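Local structure of bifunctional enzyme IspD/IspF (Campylobacter jejuni, 1W55) at residues L227-V232 against P312-F317. The protein catalyses two steps of isoprenoid precursor synthesis, transferring CMP from CTP to methylerythritol phosphate with loss of diphosphate, and cyclising the phosphorylated product to methylerythritol cyclodiphosphate with release of CMP. Sequence-based numbering, arbitrary orientation.
With C (cytidine-5'-monophosphate), chain C.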
loop_
_atom_site.group_PDB
_atom_site.type_symbol
_atom_site.label_atom_id
_atom_site.label_comp_id
_atom_site.label_asym_id
_atom_site.label_seq_id
_atom_site.Cartn_x
_atom_site.Cartn_y
_atom_site.Cartn_z
ATOM N N LEU A 227 -31.869 -11.200 48.077
ATOM C CA LEU A 227 -31.471 -11.830 46.842
ATOM C C LEU A 227 -30.695 -10.795 46.047
ATOM O O LEU A 227 -31.246 -9.777 45.628
ATOM C CB LEU A 227 -32.704 -12.306 46.063
ATOM C CG LEU A 227 -32.418 -13.009 44.738
ATOM C CD1 LEU A 227 -31.480 -14.194 44.954
ATOM C CD2 LEU A 227 -33.721 -13.438 44.051
ATOM N N LEU A 228 -29.402 -11.051 45.886
ATOM C CA LEU A 228 -28.507 -10.192 45.113
ATOM C C LEU A 228 -28.110 -10.912 43.832
ATOM O O LEU A 228 -27.578 -12.022 43.878
ATOM C CB LEU A 228 -27.231 -9.882 45.911
ATOM C CG LEU A 228 -27.303 -9.060 47.198
ATOM C CD1 LEU A 228 -25.887 -8.840 47.726
ATOM C CD2 LEU A 228 -28.001 -7.727 46.983
ATOM N N LEU A 229 -28.378 -10.287 42.699
ATOM C CA LEU A 229 -27.966 -10.838 41.417
ATOM C C LEU A 229 -27.246 -9.735 40.660
ATOM O O LEU A 229 -27.784 -8.631 40.498
ATOM C CB LEU A 229 -29.171 -11.352 40.631
ATOM C CG LEU A 229 -29.945 -12.551 41.187
ATOM C CD1 LEU A 229 -31.047 -12.929 40.197
ATOM C CD2 LEU A 229 -29.033 -13.746 41.478
ATOM N N ALA A 230 -26.021 -10.028 40.220
ATOM C CA ALA A 230 -25.127 -9.014 39.651
ATOM C C ALA A 230 -25.026 -7.806 40.587
ATOM O O ALA A 230 -24.935 -6.654 40.136
ATOM C CB ALA A 230 -25.587 -8.592 38.240
ATOM N N GLY A 231 -25.047 -8.085 41.890
ATOM C CA GLY A 231 -24.882 -7.066 42.913
ATOM C C GLY A 231 -26.099 -6.179 43.129
ATOM O O GLY A 231 -26.010 -5.180 43.831
ATOM N N VAL A 232 -27.223 -6.539 42.519
ATOM C CA VAL A 232 -28.444 -5.746 42.566
ATOM C C VAL A 232 -29.483 -6.475 43.421
ATOM O O VAL A 232 -29.721 -7.672 43.230
ATOM C CB VAL A 232 -29.004 -5.526 41.134
ATOM C CG1 VAL A 232 -30.400 -4.860 41.171
ATOM C CG2 VAL A 232 -28.013 -4.705 40.280
ATOM N N PRO A 312 -37.973 -14.771 41.833
ATOM C CA PRO A 312 -38.953 -13.756 41.430
ATOM C C PRO A 312 -38.741 -13.300 39.996
ATOM O O PRO A 312 -37.755 -13.715 39.375
ATOM C CB PRO A 312 -38.662 -12.598 42.389
ATOM C CG PRO A 312 -37.252 -12.738 42.739
ATOM C CD PRO A 312 -36.870 -14.187 42.607
ATOM N N LYS A 313 -39.656 -12.475 39.487
ATOM C CA LYS A 313 -39.554 -11.903 38.145
ATOM C C LYS A 313 -38.417 -10.896 38.116
ATOM O O LYS A 313 -38.334 -10.024 38.972
ATOM C CB LYS A 313 -40.873 -11.230 37.725
ATOM C CG LYS A 313 -41.411 -11.747 36.388
ATOM C CD LYS A 313 -42.228 -10.709 35.624
ATOM C CE LYS A 313 -42.346 -11.069 34.127
ATOM N NZ LYS A 313 -43.001 -12.398 33.852
ATOM N N LEU A 314 -37.540 -11.032 37.126
ATOM C CA LEU A 314 -36.339 -10.204 37.023
ATOM C C LEU A 314 -36.507 -8.992 36.127
ATOM O O LEU A 314 -35.612 -8.159 36.037
ATOM C CB LEU A 314 -35.156 -11.046 36.524
ATOM C CG LEU A 314 -34.714 -12.218 37.406
ATOM C CD1 LEU A 314 -33.418 -12.765 36.869
ATOM C CD2 LEU A 314 -34.539 -11.786 38.855
ATOM N N LYS A 315 -37.645 -8.913 35.454
ATOM C CA LYS A 315 -37.918 -7.879 34.454
ATOM C C LYS A 315 -37.472 -6.466 34.848
ATOM O O LYS A 315 -36.747 -5.789 34.082
ATOM C CB LYS A 315 -39.416 -7.889 34.106
ATOM C CG LYS A 315 -39.891 -6.765 33.181
ATOM C CD LYS A 315 -41.409 -6.788 33.070
ATOM C CE LYS A 315 -41.881 -6.154 31.776
ATOM N NZ LYS A 315 -41.945 -4.665 31.828
ATOM N N ASP A 316 -37.897 -6.026 36.038
ATOM C CA ASP A 316 -37.678 -4.647 36.458
ATOM C C ASP A 316 -36.225 -4.388 36.878
ATOM O O ASP A 316 -35.843 -3.241 37.129
ATOM C CB ASP A 316 -38.653 -4.250 37.582
ATOM C CG ASP A 316 -40.120 -4.174 37.111
ATOM O OD1 ASP A 316 -40.408 -4.107 35.887
ATOM O OD2 ASP A 316 -41.067 -4.169 37.924
ATOM N N PHE A 317 -35.422 -5.450 36.931
ATOM C CA PHE A 317 -34.051 -5.363 37.449
ATOM C C PHE A 317 -32.977 -5.572 36.380
ATOM O O PHE A 317 -31.785 -5.386 36.638
ATOM C CB PHE A 317 -33.878 -6.350 38.611
ATOM C CG PHE A 317 -34.869 -6.135 39.731
ATOM C CD1 PHE A 317 -36.048 -6.876 39.790
ATOM C CD2 PHE A 317 -34.638 -5.168 40.711
ATOM C CE1 PHE A 317 -36.976 -6.664 40.820
ATOM C CE2 PHE A 317 -35.566 -4.940 41.745
ATOM C CZ PHE A 317 -36.731 -5.690 41.800
HETATM O OP3 C C . -40.739 -18.023 29.299
HETATM P P C C . -41.430 -17.785 30.607
HETATM O OP1 C C . -40.841 -18.555 31.744
HETATM O OP2 C C . -42.919 -17.946 30.487
HETATM O "O5'" C C . -41.156 -16.243 30.947
HETATM C "C5'" C C . -41.672 -15.196 30.138
HETATM C "C4'" C C . -40.819 -13.940 30.307
HETATM O "O4'" C C . -40.776 -13.498 31.673
HETATM C "C3'" C C . -39.351 -14.106 29.916
HETATM O "O3'" C C . -39.136 -13.916 28.521
HETATM C "C2'" C C . -38.657 -13.034 30.739
HETATM O "O2'" C C . -38.810 -11.772 30.094
HETATM C "C1'" C C . -39.499 -12.918 31.990
HETATM N N1 C C . -38.960 -13.539 33.226
HETATM C C2 C C . -38.337 -12.743 34.211
HETATM O O2 C C . -38.194 -11.516 34.017
HETATM N N3 C C . -37.881 -13.292 35.367
HETATM C C4 C C . -38.012 -14.621 35.594
HETATM N N4 C C . -37.557 -15.180 36.750
HETATM C C5 C C . -38.610 -15.423 34.632
HETATM C C6 C C . -39.092 -14.859 33.451
#
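The ring of Phe317 meets Val232 obliquely, its CD2 lying 4.3 Å from Val232 CG1, while Asp316 CB sits over one face near the rim and the carbonyl oxygen of Lys313 lies in plane at the edge. Farther along, Leu227 and Pro312 reach toward each other, with Leu227 CD2 3.5 Å from Pro312 CD; chi1 of -179° and chi2 of 56° together leave this methyl as the extended branch that meets the proline. Leu229 and Leu314 cross at roughly a right angle, Leu229 CD1 touching Leu314 CD2 at 3.9 Å. Strands 227-229 and 232-235 form a beta hairpin through a type I' turn from Leu229 to Val232, and Ile234 on the returning strand touches Pro312, Leu314 and Phe317. No hydrogen bond joins residues 227-232 to 312-317; the contact consists of these apolar side chains. On its side away from the hairpin, the 312-317 loop binds the cytosine of CMP in the IspF domain: Leu314 N donates to base N3 over 2.9 Å, nearly straight at 168°, and Pro312 O accepts a weak bond from base N4 at 3.0 Å. Asp265 of the second subunit also hydrogen-bonds the nucleotide, which places this pocket at a subunit interface.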